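Side-chain contacts in GH62 arabinofuranosidase (Podospora anserina, PDB 4N4B), which probably hydrolyses terminal alpha-L-arabinofuranoside residues of xylan, as a secreted five-bladed beta-propeller glycoside hydrolase with a calcium ion bound in the model: residues P105-F110 / I288-T293; P151-Q156 / Q185-E190. All coordinates share one frame; numbering follows the deposited sequence.

Interaction 1: residues P105-F110 / I288-T293; sequences PQVFWF and IIRDGT
Arg-290 reaches across to the main chain of strand 103-110 and holds one atom, the carbonyl oxygen of Val-107, with the far end of its guanidinium. NH2 lies 2.9 Å from Val-107 O and donates at an N-H...O angle of 151°. The second bond, from NH1 to that same Val-107 O, is 3.0 Å long and a little more bent. The oxygen sits almost in the guanidinium plane, and the two nitrogens lie in the carbonyl plane, so the fork fixes how the flat group is turned. The side chain gets there by a bend: CG is anti to the carbonyl carbon, and chi3 of -71° folds the chain before the planar end. NH2 also forms a salt bridge with Glu-287, which probably offsets part of the charge buried here. Beyond these bonds little else touches. CB of Phe-108 comes to 4.0 Å from Arg-290 NH1, while its ring, with CG between the backbone N and the carbonyl carbon (chi1 58°), packs on Tyr-117 and Val-119 of strand 115-121. Val-107 CG1 stays 4.4 Å from Arg-290 NH2. The contact ties the loop following strand 286-288 to the first strand of the four-stranded antiparallel sheet that runs from strand 103-110 to strand 143-144, with Thr-51 and Ile-53 of strand 46-55 also packing on Arg-290: three blades of the propeller meet here.

Interaction 2: residues P151-Q156 / Q185-E190; sequences PKIIEQ and QLYRSE
Ile-154 sets its CG1 squarely on the ring of Tyr-187, and this one CH-pi contact makes most of the interface. CG1 stands 3.5 Å from the centroid of the Tyr-187 ring and only 4° off the ring normal, over the middle of the face. With CG1 anti to the carbonyl carbon (chi1 -64°), the longer branch of Ile-154 runs on across the ring, and its CD1 lies 3.9 Å from Tyr-187 CD2. Ile-154 CG2 lies 4.1 Å from Tyr-187 CE2, farther along the same edge of the ring. Even the helix backbone is close, Ile-154 CA lying 3.7 Å from Tyr-187 OH. That hydroxyl is hydrogen-bonded to Asp-181, which anchors the polar end of the ring. Packing thins toward Ile-153, which is partly exposed: its CG2 stands 4.3 Å from Tyr-187 CE1. Beyond it the helix faces solvent, where exposed Lys-152 and Glu-155 form a salt bridge with each other, Lys-152 NZ to Glu-155 OE1 at 3.6 Å. Replacing Tyr-187 with an alanine would probably strip Ile-154 of the surface it lies on and leave Asp-181 without its hydroxyl partner. The contact is structural packing, away from the calcium-binding His-285. The neighbours complete the setting: Ile-205 of strand 204-208 touches both Ile-153 and Tyr-187, and Trp-163 packs on Ile-154. The short helix 152-157, with Pro-151 at its N-cap, thus sits against strand 185-192, the third strand of a four-stranded antiparallel propeller blade, between strands 174-180 and 204-208.

How the interactions relate
The two contacts do not touch: their centres lie 25 Å apart and their nearest atoms about 11 Å. Along the chain, both segments of interaction 2 fall between the two halves of interaction 1. Interaction 1 is the more central, about 11 Å from the centre of the chain against 18 Å for interaction 2, and it joins different blades through a charged group on a backbone carbonyl, whereas interaction 2 seats a helix on one blade by apolar packing. The side chain of Arg-290 is about 9 Å from the bound calcium ion and about 11 Å from that of His-285, seen to bind calcium in this protein; the Phe-108 side chain is about 7 Å from a bound HEPES molecule.

Interaction 1: residues P105-F110 / I288-T293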
loop_
_atom_site.group_PDB
_atom_site.type_symbol
_atom_site.label_atom_id
_atom_site.label_comp_id
_atom_site.label_asym_id
_atom_site.label_seq_id
_atom_site.Cartn_x
_atom_site.Cartn_y
_atom_site.Cartn_z
ATOM N N PRO A 105 -1.322 3.602 5.236
ATOM C CA PRO A 105 -0.280 3.045 6.080
ATOM C C PRO A 105 0.486 1.900 5.439
ATOM O O PRO A 105 0.025 1.191 4.529
ATOM C CB PRO A 105 -1.022 2.586 7.275
ATOM C CG PRO A 105 -2.314 2.089 6.720
ATOM C CD PRO A 105 -2.666 3.022 5.568
ATOM N N GLN A 106 1.696 1.678 5.996
ATOM C CA GLN A 106 2.585 0.551 5.668
ATOM C C GLN A 106 3.204 0.100 6.990
ATOM O O GLN A 106 3.800 0.906 7.679
ATOM C CB GLN A 106 3.681 0.898 4.665
ATOM C CG GLN A 106 4.587 -0.233 4.318
ATOM C CD GLN A 106 5.953 0.232 3.829
ATOM O OE1 GLN A 106 6.433 1.318 4.182
ATOM N NE2 GLN A 106 6.605 -0.658 3.108
ATOM N N VAL A 107 3.061 -1.201 7.297
ATOM C CA VAL A 107 3.660 -1.751 8.518
ATOM C C VAL A 107 4.776 -2.716 8.247
ATOM O O VAL A 107 4.666 -3.554 7.384
ATOM C CB VAL A 107 2.575 -2.388 9.424
ATOM C CG1 VAL A 107 2.006 -3.663 8.885
ATOM C CG2 VAL A 107 3.089 -2.588 10.866
ATOM N N PHE A 108 5.823 -2.643 9.063
ATOM C CA PHE A 108 6.935 -3.618 9.029
ATOM C C PHE A 108 7.679 -3.553 10.332
ATOM O O PHE A 108 7.690 -2.561 11.043
ATOM C CB PHE A 108 7.874 -3.353 7.810
ATOM C CG PHE A 108 8.466 -2.000 7.791
ATOM C CD1 PHE A 108 9.668 -1.673 8.361
ATOM C CD2 PHE A 108 7.799 -0.974 7.098
ATOM C CE1 PHE A 108 10.188 -0.395 8.327
ATOM C CE2 PHE A 108 8.280 0.322 7.096
ATOM C CZ PHE A 108 9.470 0.601 7.724
ATOM N N TRP A 109 8.365 -4.675 10.608
ATOM C CA TRP A 109 9.319 -4.730 11.764
ATOM C C TRP A 109 10.650 -4.186 11.326
ATOM O O TRP A 109 11.188 -4.629 10.321
ATOM C CB TRP A 109 9.452 -6.210 12.160
ATOM C CG TRP A 109 10.417 -6.501 13.294
ATOM C CD1 TRP A 109 11.592 -7.191 13.116
ATOM C CD2 TRP A 109 10.270 -6.185 14.641
ATOM N NE1 TRP A 109 12.146 -7.343 14.335
ATOM C CE2 TRP A 109 11.421 -6.764 15.308
ATOM C CE3 TRP A 109 9.306 -5.583 15.391
ATOM C CZ2 TRP A 109 11.522 -6.755 16.687
ATOM C CZ3 TRP A 109 9.437 -5.508 16.781
ATOM C CH2 TRP A 109 10.603 -6.061 17.399
ATOM N N PHE A 110 11.189 -3.232 12.070
ATOM C CA PHE A 110 12.535 -2.696 11.712
ATOM C C PHE A 110 13.516 -3.339 12.702
ATOM O O PHE A 110 13.617 -2.948 13.889
ATOM C CB PHE A 110 12.549 -1.206 11.781
ATOM C CG PHE A 110 13.846 -0.625 11.284
ATOM C CD1 PHE A 110 14.198 -0.712 9.978
ATOM C CD2 PHE A 110 14.722 0.046 12.164
ATOM C CE1 PHE A 110 15.399 -0.212 9.507
ATOM C CE2 PHE A 110 15.899 0.530 11.715
ATOM C CZ PHE A 110 16.285 0.374 10.419
ATOM N N ILE A 288 0.377 -6.978 -0.935
ATOM C CA ILE A 288 0.567 -8.424 -0.840
ATOM C C ILE A 288 0.665 -8.869 0.625
ATOM O O ILE A 288 1.377 -8.216 1.426
ATOM C CB ILE A 288 1.808 -8.809 -1.665
ATOM C CG1 ILE A 288 1.633 -8.513 -3.152
ATOM C CG2 ILE A 288 2.189 -10.308 -1.404
ATOM C CD1 ILE A 288 2.813 -8.867 -4.070
ATOM N N ILE A 289 0.031 -9.963 0.946
ATOM C CA ILE A 289 0.148 -10.459 2.285
ATOM C C ILE A 289 1.583 -10.943 2.531
ATOM O O ILE A 289 2.043 -11.811 1.922
ATOM C CB ILE A 289 -0.845 -11.589 2.558
ATOM C CG1 ILE A 289 -2.292 -11.132 2.355
ATOM C CG2 ILE A 289 -0.682 -12.036 3.990
ATOM C CD1 ILE A 289 -3.308 -12.208 2.680
ATOM N N ARG A 290 2.257 -10.305 3.450
ATOM C CA ARG A 290 3.598 -10.709 3.806
ATOM C C ARG A 290 3.540 -11.635 5.012
ATOM O O ARG A 290 3.040 -11.355 6.013
ATOM C CB ARG A 290 4.479 -9.479 4.108
ATOM C CG ARG A 290 4.949 -8.757 2.861
ATOM C CD ARG A 290 5.501 -7.384 3.219
ATOM N NE ARG A 290 4.517 -6.381 3.641
ATOM C CZ ARG A 290 4.584 -5.663 4.730
ATOM N NH1 ARG A 290 5.537 -5.809 5.616
ATOM N NH2 ARG A 290 3.646 -4.791 4.987
ATOM N N ASP A 291 4.114 -12.787 4.796
ATOM C CA ASP A 291 4.264 -13.758 5.854
ATOM C C ASP A 291 5.771 -13.992 6.091
ATOM O O ASP A 291 6.582 -13.222 5.698
ATOM C CB ASP A 291 3.443 -14.985 5.587
ATOM C CG ASP A 291 3.766 -15.652 4.247
ATOM O OD1 ASP A 291 4.854 -15.460 3.739
ATOM O OD2 ASP A 291 2.873 -16.288 3.674
ATOM N N GLY A 292 6.099 -14.991 6.840
ATOM C CA GLY A 292 7.472 -15.195 7.133
ATOM C C GLY A 292 8.127 -14.058 7.831
ATOM O O GLY A 292 7.678 -13.546 8.821
ATOM N N THR A 293 9.280 -13.717 7.308
ATOM C CA THR A 293 9.725 -12.277 7.896
ATOM C C THR A 293 8.862 -11.057 7.354
ATOM O O THR A 293 8.175 -11.116 6.343
ATOM C CB THR A 293 11.208 -12.152 7.527
ATOM O OG1 THR A 293 11.994 -13.045 8.336
ATOM C CG2 THR A 293 11.677 -10.751 7.738
#

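Interaction 2: residues P151-Q156 / Q185-E190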
loop_
_atom_site.group_PDB
_atom_site.type_symbol
_atom_site.label_atom_id
_atom_site.label_comp_id
_atom_site.label_asym_id
_atom_site.label_seq_id
_atom_site.Cartn_x
_atom_site.Cartn_y
_atom_site.Cartn_z
ATOM N N PRO A 151 9.949 18.331 -0.389
ATOM C CA PRO A 151 11.177 18.535 -1.272
ATOM C C PRO A 151 10.854 19.416 -2.466
ATOM O O PRO A 151 9.778 19.321 -3.044
ATOM C CB PRO A 151 11.500 17.136 -1.699
ATOM C CG PRO A 151 11.137 16.250 -0.451
ATOM C CD PRO A 151 9.853 16.905 0.025
ATOM N N LYS A 152 11.840 20.246 -2.822
ATOM C CA LYS A 152 11.635 21.128 -3.988
ATOM C C LYS A 152 11.331 20.364 -5.242
ATOM O O LYS A 152 10.446 20.874 -5.956
ATOM C CB LYS A 152 12.893 21.983 -4.148
ATOM C CG LYS A 152 12.834 23.027 -5.257
ATOM C CD LYS A 152 11.676 24.008 -5.022
ATOM C CE LYS A 152 11.711 25.215 -5.965
ATOM N NZ LYS A 152 10.798 26.232 -5.363
ATOM N N ILE A 153 11.928 19.202 -5.479
ATOM C CA ILE A 153 11.662 18.423 -6.655
ATOM C C ILE A 153 10.182 18.026 -6.759
ATOM O O ILE A 153 9.570 17.990 -7.835
ATOM C CB ILE A 153 12.574 17.269 -6.874
ATOM C CG1 ILE A 153 12.493 16.756 -8.303
ATOM C CG2 ILE A 153 12.277 16.167 -5.847
ATOM C CD1 ILE A 153 13.607 15.774 -8.623
ATOM N N ILE A 154 9.534 17.742 -5.608
ATOM C CA ILE A 154 8.149 17.367 -5.636
ATOM C C ILE A 154 7.347 18.647 -5.831
ATOM O O ILE A 154 6.436 18.671 -6.637
ATOM C CB ILE A 154 7.789 16.646 -4.276
ATOM C CG1 ILE A 154 8.581 15.378 -4.201
ATOM C CG2 ILE A 154 6.282 16.338 -4.265
ATOM C CD1 ILE A 154 8.312 14.536 -2.953
ATOM N N GLU A 155 7.665 19.779 -5.179
ATOM C CA GLU A 155 6.923 21.035 -5.407
ATOM C C GLU A 155 6.997 21.393 -6.903
ATOM O O GLU A 155 5.993 21.915 -7.425
ATOM C CB GLU A 155 7.615 22.144 -4.613
ATOM C CG GLU A 155 6.974 23.447 -4.388
ATOM C CD GLU A 155 7.714 23.977 -3.144
ATOM O OE1 GLU A 155 8.982 24.055 -3.210
ATOM O OE2 GLU A 155 7.078 24.121 -2.076
ATOM N N GLN A 156 8.120 21.140 -7.555
ATOM C CA GLN A 156 8.295 21.585 -8.958
ATOM C C GLN A 156 7.466 20.722 -9.899
ATOM O O GLN A 156 7.131 21.140 -11.008
ATOM C CB GLN A 156 9.730 21.517 -9.295
ATOM C CG GLN A 156 10.626 22.610 -8.754
ATOM C CD GLN A 156 12.122 22.231 -8.951
ATOM O OE1 GLN A 156 12.509 21.081 -9.257
ATOM N NE2 GLN A 156 12.974 23.191 -8.681
ATOM N N GLN A 185 4.614 11.216 -11.244
ATOM C CA GLN A 185 5.968 10.928 -10.764
ATOM C C GLN A 185 5.940 9.922 -9.625
ATOM O O GLN A 185 4.956 9.870 -8.824
ATOM C CB GLN A 185 6.657 12.136 -10.203
ATOM C CG GLN A 185 7.138 13.198 -11.205
ATOM C CD GLN A 185 6.071 13.783 -12.074
ATOM O OE1 GLN A 185 5.113 14.417 -11.626
ATOM N NE2 GLN A 185 6.259 13.537 -13.332
ATOM N N LEU A 186 6.921 9.090 -9.581
ATOM C CA LEU A 186 7.268 8.218 -8.464
ATOM C C LEU A 186 8.600 8.686 -7.951
ATOM O O LEU A 186 9.587 8.638 -8.733
ATOM C CB LEU A 186 7.331 6.770 -8.883
ATOM C CG LEU A 186 7.630 5.758 -7.764
ATOM C CD1 LEU A 186 6.598 5.587 -6.687
ATOM C CD2 LEU A 186 7.966 4.394 -8.344
ATOM N N TYR A 187 8.690 9.124 -6.675
ATOM C CA TYR A 187 9.906 9.668 -6.055
ATOM C C TYR A 187 10.570 8.630 -5.183
ATOM O O TYR A 187 9.925 7.842 -4.645
ATOM C CB TYR A 187 9.564 10.895 -5.218
ATOM C CG TYR A 187 8.936 12.002 -5.998
ATOM C CD1 TYR A 187 9.693 12.858 -6.756
ATOM C CD2 TYR A 187 7.599 12.188 -5.979
ATOM C CE1 TYR A 187 9.097 13.845 -7.519
ATOM C CE2 TYR A 187 7.004 13.172 -6.742
ATOM C CZ TYR A 187 7.768 14.021 -7.478
ATOM O OH TYR A 187 7.167 14.993 -8.230
ATOM N N ARG A 188 11.898 8.672 -5.090
ATOM C CA ARG A 188 12.661 7.813 -4.193
ATOM C C ARG A 188 13.777 8.601 -3.436
ATOM O O ARG A 188 14.559 9.231 -4.061
ATOM C CB ARG A 188 13.262 6.629 -4.962
ATOM C CG ARG A 188 13.939 5.611 -4.079
ATOM C CD ARG A 188 14.740 4.589 -4.911
ATOM N NE ARG A 188 15.795 5.231 -5.699
ATOM C CZ ARG A 188 16.923 5.721 -5.219
ATOM N NH1 ARG A 188 17.250 5.579 -3.964
ATOM N NH2 ARG A 188 17.732 6.330 -6.046
ATOM N N SER A 189 13.787 8.508 -2.111
ATOM C CA SER A 189 14.874 9.011 -1.291
ATOM C C SER A 189 15.545 7.831 -0.616
ATOM O O SER A 189 15.006 6.758 -0.651
ATOM C CB SER A 189 14.364 9.902 -0.197
ATOM O OG SER A 189 13.871 11.091 -0.691
ATOM N N GLU A 190 16.746 8.042 -0.066
ATOM C CA GLU A 190 17.422 6.956 0.656
ATOM C C GLU A 190 18.186 7.544 1.828
ATOM O O GLU A 190 18.589 8.680 1.859
ATOM C CB GLU A 190 18.258 6.088 -0.279
ATOM C CG GLU A 190 19.396 6.820 -0.966
ATOM C CD GLU A 190 20.194 5.887 -1.868
ATOM O OE1 GLU A 190 19.915 5.814 -3.044
ATOM O OE2 GLU A 190 21.109 5.201 -1.268
#